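Local coordinates for hypothetical fimbrial assembly protein (Parabacteroides distasonis, PDB 3R4R) that is a putative component of the fimbrium tip, part of the surface filaments that mediate cell adhesion and biofilm formation, at residues A[266-271]-A[281-286]. Sequence-based numbering, arbitrary orientation.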
# COMPACT_ATOMS: atom_id res chain seq x y z
N TYR A 266 -6.66 0.23 -8.07
CA TYR A 266 -8.01 0.72 -7.76
C TYR A 266 -9.00 -0.03 -8.64
O TYR A 266 -8.83 -0.11 -9.86
CB TYR A 266 -8.09 2.26 -7.91
CG TYR A 266 -9.46 2.94 -7.93
CD1 TYR A 266 -10.51 2.47 -7.13
CD2 TYR A 266 -9.66 4.14 -8.61
CE1 TYR A 266 -11.75 3.11 -7.12
CE2 TYR A 266 -10.88 4.80 -8.59
CZ TYR A 266 -11.93 4.28 -7.85
OH TYR A 266 -13.14 4.96 -7.87
N TYR A 267 -9.99 -0.66 -8.00
CA TYR A 267 -10.99 -1.49 -8.64
C TYR A 267 -12.40 -0.98 -8.42
O TYR A 267 -12.67 -0.35 -7.39
CB TYR A 267 -10.90 -2.92 -8.08
CG TYR A 267 -9.55 -3.57 -8.27
CD1 TYR A 267 -9.20 -4.17 -9.48
CD2 TYR A 267 -8.61 -3.62 -7.24
CE1 TYR A 267 -7.96 -4.75 -9.68
CE2 TYR A 267 -7.36 -4.20 -7.42
CZ TYR A 267 -7.04 -4.78 -8.64
OH TYR A 267 -5.81 -5.36 -8.85
N ARG A 268 -13.29 -1.25 -9.38
CA ARG A 268 -14.71 -0.95 -9.29
C ARG A 268 -15.53 -2.22 -9.58
O ARG A 268 -15.30 -2.88 -10.60
CB ARG A 268 -15.16 0.20 -10.22
CG ARG A 268 -14.52 1.57 -9.96
CD ARG A 268 -15.29 2.64 -10.71
NE ARG A 268 -14.62 3.93 -10.76
CZ ARG A 268 -14.17 4.50 -11.88
NH1 ARG A 268 -14.37 3.92 -13.06
NH2 ARG A 268 -13.57 5.68 -11.83
N ILE A 269 -16.47 -2.56 -8.68
CA ILE A 269 -17.38 -3.70 -8.82
C ILE A 269 -18.74 -3.15 -9.19
O ILE A 269 -19.39 -2.43 -8.42
CB ILE A 269 -17.44 -4.65 -7.59
CG1 ILE A 269 -16.04 -5.20 -7.25
CG2 ILE A 269 -18.44 -5.78 -7.82
CD1 ILE A 269 -15.99 -6.23 -6.09
N LYS A 270 -19.17 -3.53 -10.37
CA LYS A 270 -20.42 -3.18 -11.02
C LYS A 270 -21.17 -4.46 -11.40
O LYS A 270 -20.55 -5.42 -11.84
CB LYS A 270 -20.10 -2.30 -12.25
CG LYS A 270 -21.26 -1.82 -13.10
CD LYS A 270 -20.81 -1.05 -14.35
CE LYS A 270 -20.12 0.26 -14.07
NZ LYS A 270 -19.73 0.94 -15.33
N GLY A 271 -22.49 -4.44 -11.21
CA GLY A 271 -23.37 -5.55 -11.54
C GLY A 271 -24.36 -5.19 -12.63
O GLY A 271 -24.79 -4.03 -12.72
N VAL A 281 -18.98 -7.32 -13.06
CA VAL A 281 -17.87 -6.70 -13.78
C VAL A 281 -16.81 -6.18 -12.80
O VAL A 281 -17.09 -5.33 -11.93
CB VAL A 281 -18.38 -5.53 -14.69
CG1 VAL A 281 -17.22 -4.86 -15.43
CG2 VAL A 281 -19.47 -5.97 -15.67
N LEU A 282 -15.58 -6.65 -12.96
CA LEU A 282 -14.49 -6.16 -12.14
C LEU A 282 -13.59 -5.30 -13.03
O LEU A 282 -13.02 -5.81 -14.00
CB LEU A 282 -13.72 -7.31 -11.46
CG LEU A 282 -12.59 -6.92 -10.52
CD1 LEU A 282 -13.05 -5.91 -9.45
CD2 LEU A 282 -11.98 -8.14 -9.89
N GLU A 283 -13.50 -4.00 -12.71
CA GLU A 283 -12.71 -3.05 -13.48
C GLU A 283 -11.40 -2.67 -12.75
O GLU A 283 -11.42 -2.41 -11.55
CB GLU A 283 -13.53 -1.76 -13.77
CG GLU A 283 -12.77 -0.70 -14.58
CD GLU A 283 -13.39 0.68 -14.74
OE1 GLU A 283 -14.57 0.86 -14.38
OE2 GLU A 283 -12.68 1.58 -15.25
N ASN A 284 -10.30 -2.63 -13.49
CA ASN A 284 -9.04 -2.12 -13.00
C ASN A 284 -8.97 -0.72 -13.58
O ASN A 284 -8.70 -0.55 -14.77
CB ASN A 284 -7.85 -3.05 -13.32
CG ASN A 284 -6.58 -2.65 -12.62
OD1 ASN A 284 -6.15 -1.49 -12.65
ND2 ASN A 284 -5.88 -3.62 -12.05
N VAL A 285 -9.28 0.27 -12.77
CA VAL A 285 -9.46 1.67 -13.16
C VAL A 285 -8.18 2.27 -13.81
O VAL A 285 -8.29 2.86 -14.89
CB VAL A 285 -9.90 2.55 -11.95
CG1 VAL A 285 -10.17 3.99 -12.37
CG2 VAL A 285 -11.16 1.96 -11.32
N GLU A 286 -7.01 2.19 -13.16
CA GLU A 286 -5.82 2.81 -13.74
C GLU A 286 -5.40 2.11 -15.05
O GLU A 286 -4.92 2.79 -15.95
CB GLU A 286 -4.62 2.85 -12.77
CG GLU A 286 -4.26 1.57 -12.03
CD GLU A 286 -5.08 1.31 -10.77
OE1 GLU A 286 -4.75 1.92 -9.73
OE2 GLU A 286 -6.03 0.50 -10.82
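R268 and E283, K270 and V281 form two hydrogen-bonded pairs of an antiparallel hairpin between strands 266-273 and 278-284, each closing a ring of two backbone bonds, with V281 N to K270 O at 2.8 Å. I269-L282 lies between them and Y267-N284 beyond R268-E283, both non-hydrogen-bonded pairs; Y267 CA sends a CH to E283 O (3.1 Å). Past the end of strand 278-284 the pairing is carried on by V285 N, bonded to Y266 O, and then by a side chain: the acid group of E286 turns back so that OE2 takes Y266 N through its syn lone pair, 2.8 Å and nearly straight (169°), while OE1 adds a weak bond. E286 CG sits between its own backbone N and carbonyl carbon (chi1 48°), and the bend at chi2 brings CD back toward Y266 N. An alanine here removes both acceptors, which would probably leave that N-H without its partner and the residues after the strand less tightly tied to the hairpin. R268 and E283 run side by side, joined by a salt bridge whose NH1-OE1 hydrogen bond, at 3.3 Å, is weak; guanidinium and carboxylate planes are 75° apart. V285 CG2 sits in the corner of R268 and Y266, over the guanidinium centre and in CH-pi contact with the Y266 ring, 3.9 Å from the centroid. Y266 OH is bonded to E173. Across the sheet, L282 CD1 touches I269 CG1 (3.8 Å) and Y267 CB, and N284 ND2 approaches Y267 CE1 obliquely, while Y267 OH bonds to I262 N. In this transthyretin-like C-terminal domain, strand 266-273 also pairs with strand 161-179; the hairpin thus has one mostly apolar face with an amide at one end, another mixing R268, E283 and K270 with V281, and a side chain extending its backbone pairing.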